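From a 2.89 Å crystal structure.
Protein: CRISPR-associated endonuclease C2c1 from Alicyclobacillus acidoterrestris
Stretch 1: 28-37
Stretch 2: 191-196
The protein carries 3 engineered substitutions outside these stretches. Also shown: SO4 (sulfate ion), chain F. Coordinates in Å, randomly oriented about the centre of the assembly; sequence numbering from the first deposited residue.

Stretch 1, residues 28-37: KEVNAGVRYY
Stretch 2 (191-196) LMRVYT

Residues 28-37 lie within a continuous helix (phi/psi near -65/-41), its backbone bonds running from Ala-32 N to Lys-28 O (2.9 Å) through Tyr-37 N to Gly-33 O (3.1 Å). Residues 191-196 form an irregular segment, extended at Met-192 (-111/179), Arg-193 (-101/154) and Val-194 (-80/112) before turning to -53/-48 at Tyr-195. The chain directions oppose: Gly-33 CA lies 5.9 Å from Tyr-195 CA, and Tyr-37 CA 8.2 Å from Met-192 CA. The contact buries 440 Å², both sides summed; Tyr-195 contributes the most (133 Å²), then Tyr-36 (76 Å²) and Tyr-37 (72 Å²).

Three hydrogen bonds, each using a tyrosine hydroxyl, join them. The CA-to-CB bond of Tyr-195 (chi1 174°, chi2 -93°) points toward the helix, and Tyr-195 OH donates to Glu-29 OE1 at 2.7 Å; that of Glu-29, m at chi1 and chi2, lies sideways to the other stretch, but its end comes nearer, with OE1 at the edge of the Tyr-195 ring. Tyr-36 (chi1 165°, chi2 -105°) presents its OH to Arg-193 N at 2.8 Å, and Tyr-37 OH (chi1 -68°, chi2 -67°) accepts from Tyr-195 N at 3.2 Å. Tyr-36 and Tyr-37 thus let the helix satisfy the amides of Arg-193 and Tyr-195.

The backbones come nearest at Gly-33, whose CA sits over one face of the Tyr-195 ring, 3.9 Å from its centroid, in a CH-pi contact. An ideal CB there would lie 3.6 Å from Tyr-195 CG, a tight contact; with no side chain, glycine leaves that space free. Ala-32, also small, places CB 3.8 Å from Tyr-195 CZ. At the other end, selenomethionine Met-192 (chi1 -54°, chi2 162°, chi3 179°) extends SE to the Tyr-37 ring edge, 4.0 Å from Tyr-37 CD1.

A sulfate, probably from the crystallisation liquor, bridges the stretches: Tyr-36 OH donates to its O4 (3.1 Å), and Arg-193 NH1 to its O3 (2.9 Å). Arg-193 has chi1 -39°, chi2 -175°, chi3 103° and chi4 89°.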

# COMPACT_ATOMS: atom_id res chain seq x y z
N LYS A 28 -29.94 13.90 0.31
CA LYS A 28 -30.58 13.31 -0.86
C LYS A 28 -30.71 14.31 -2.00
O LYS A 28 -30.66 13.92 -3.17
CB LYS A 28 -31.97 12.77 -0.50
CG LYS A 28 -31.99 11.75 0.61
CD LYS A 28 -33.34 11.04 0.65
CE LYS A 28 -34.51 12.02 0.59
NZ LYS A 28 -35.81 11.31 0.37
N GLU A 29 -30.89 15.59 -1.68
CA GLU A 29 -31.04 16.61 -2.70
C GLU A 29 -29.73 16.83 -3.46
O GLU A 29 -29.72 16.88 -4.69
CB GLU A 29 -31.51 17.92 -2.07
CG GLU A 29 -32.95 17.91 -1.57
CD GLU A 29 -33.94 17.76 -2.70
OE1 GLU A 29 -33.69 18.33 -3.77
OE2 GLU A 29 -34.96 17.07 -2.52
N VAL A 30 -28.63 16.98 -2.73
CA VAL A 30 -27.35 17.25 -3.38
C VAL A 30 -26.92 16.05 -4.21
O VAL A 30 -26.33 16.20 -5.29
CB VAL A 30 -26.29 17.64 -2.34
CG1 VAL A 30 -24.94 17.79 -3.00
CG2 VAL A 30 -26.68 18.94 -1.67
N ASN A 31 -27.23 14.84 -3.75
CA ASN A 31 -26.94 13.66 -4.56
C ASN A 31 -27.81 13.63 -5.81
O ASN A 31 -27.33 13.32 -6.90
CB ASN A 31 -27.12 12.39 -3.74
CG ASN A 31 -25.95 12.13 -2.82
OD1 ASN A 31 -24.94 11.58 -3.24
ND2 ASN A 31 -26.09 12.53 -1.56
N ALA A 32 -29.10 13.94 -5.67
CA ALA A 32 -29.97 13.98 -6.84
C ALA A 32 -29.51 15.05 -7.81
O ALA A 32 -29.49 14.83 -9.03
CB ALA A 32 -31.41 14.22 -6.42
N GLY A 33 -29.12 16.21 -7.29
CA GLY A 33 -28.67 17.28 -8.16
C GLY A 33 -27.41 16.91 -8.92
O GLY A 33 -27.31 17.13 -10.13
N VAL A 34 -26.44 16.32 -8.23
CA VAL A 34 -25.21 15.90 -8.89
C VAL A 34 -25.50 14.83 -9.93
O VAL A 34 -24.96 14.85 -11.04
CB VAL A 34 -24.17 15.42 -7.86
CG1 VAL A 34 -23.00 14.76 -8.56
CG2 VAL A 34 -23.69 16.57 -7.01
N ARG A 35 -26.38 13.88 -9.60
CA ARG A 35 -26.74 12.85 -10.56
C ARG A 35 -27.41 13.46 -11.79
O ARG A 35 -27.15 13.03 -12.92
CB ARG A 35 -27.66 11.81 -9.91
CG ARG A 35 -27.94 10.60 -10.76
CD ARG A 35 -28.84 9.62 -10.02
NE ARG A 35 -29.04 8.37 -10.76
CZ ARG A 35 -28.40 7.24 -10.50
NH1 ARG A 35 -27.51 7.18 -9.52
NH2 ARG A 35 -28.65 6.15 -11.22
N TYR A 36 -28.26 14.47 -11.59
CA TYR A 36 -28.95 15.10 -12.71
C TYR A 36 -27.95 15.72 -13.68
O TYR A 36 -28.04 15.51 -14.90
CB TYR A 36 -29.94 16.16 -12.20
CG TYR A 36 -30.42 17.10 -13.27
CD1 TYR A 36 -29.95 18.41 -13.33
CD2 TYR A 36 -31.31 16.68 -14.25
CE1 TYR A 36 -30.38 19.27 -14.32
CE2 TYR A 36 -31.74 17.54 -15.24
CZ TYR A 36 -31.27 18.83 -15.28
OH TYR A 36 -31.69 19.68 -16.26
N TYR A 37 -26.99 16.49 -13.16
CA TYR A 37 -26.03 17.16 -14.04
C TYR A 37 -25.03 16.16 -14.62
O TYR A 37 -24.63 16.29 -15.78
CB TYR A 37 -25.30 18.26 -13.28
CG TYR A 37 -26.17 19.43 -12.90
CD1 TYR A 37 -26.71 20.27 -13.87
CD2 TYR A 37 -26.45 19.70 -11.57
CE1 TYR A 37 -27.51 21.35 -13.52
CE2 TYR A 37 -27.25 20.78 -11.21
CZ TYR A 37 -27.78 21.59 -12.19
OH TYR A 37 -28.57 22.65 -11.82
N LEU A 191 -30.13 25.40 -21.51
CA LEU A 191 -29.95 24.00 -21.89
C LEU A 191 -30.51 23.09 -20.81
O LEU A 191 -31.36 22.23 -21.08
CB LEU A 191 -28.47 23.70 -22.12
CG LEU A 191 -28.03 22.63 -23.13
CD1 LEU A 191 -26.82 21.89 -22.60
CD2 LEU A 191 -29.14 21.65 -23.50
N MSE A 192 -30.07 23.29 -19.57
CA MSE A 192 -30.45 22.45 -18.45
C MSE A 192 -31.33 23.20 -17.48
O MSE A 192 -31.61 24.38 -17.67
CB MSE A 192 -29.21 21.95 -17.72
CG MSE A 192 -28.21 21.25 -18.61
SE MSE A 192 -26.47 21.18 -17.74
CE MSE A 192 -25.49 20.21 -19.11
N ARG A 193 -31.75 22.51 -16.43
CA ARG A 193 -32.59 23.11 -15.41
C ARG A 193 -31.74 23.48 -14.20
O ARG A 193 -30.68 22.90 -13.96
CB ARG A 193 -33.71 22.16 -15.00
CG ARG A 193 -34.29 21.40 -16.18
CD ARG A 193 -35.47 20.55 -15.79
NE ARG A 193 -36.71 21.18 -16.20
CZ ARG A 193 -37.28 20.99 -17.38
NH1 ARG A 193 -36.72 20.17 -18.26
NH2 ARG A 193 -38.41 21.61 -17.68
N VAL A 194 -32.20 24.48 -13.46
CA VAL A 194 -31.68 24.72 -12.12
C VAL A 194 -32.37 23.72 -11.20
O VAL A 194 -33.58 23.80 -10.99
CB VAL A 194 -31.92 26.17 -11.67
CG1 VAL A 194 -31.43 26.35 -10.26
CG2 VAL A 194 -31.21 27.12 -12.61
N TYR A 195 -31.60 22.77 -10.67
CA TYR A 195 -32.17 21.66 -9.92
C TYR A 195 -33.09 22.15 -8.81
O TYR A 195 -34.21 21.63 -8.64
CB TYR A 195 -31.07 20.78 -9.33
CG TYR A 195 -31.64 19.71 -8.44
CD1 TYR A 195 -31.76 19.91 -7.07
CD2 TYR A 195 -32.10 18.51 -8.97
CE1 TYR A 195 -32.31 18.94 -6.26
CE2 TYR A 195 -32.65 17.54 -8.15
CZ TYR A 195 -32.75 17.76 -6.80
OH TYR A 195 -33.29 16.79 -5.99
N THR A 196 -32.64 23.12 -8.01
CA THR A 196 -33.48 23.60 -6.92
C THR A 196 -34.75 24.25 -7.44
O THR A 196 -35.81 24.12 -6.82
CB THR A 196 -32.72 24.57 -6.02
OG1 THR A 196 -32.18 25.65 -6.81
CG2 THR A 196 -31.59 23.86 -5.29
S SO4 F . -34.36 17.77 -18.75
O1 SO4 F . -33.66 16.49 -18.79
O2 SO4 F . -35.15 17.91 -19.97
O3 SO4 F . -35.23 17.81 -17.57
O4 SO4 F . -33.40 18.88 -18.67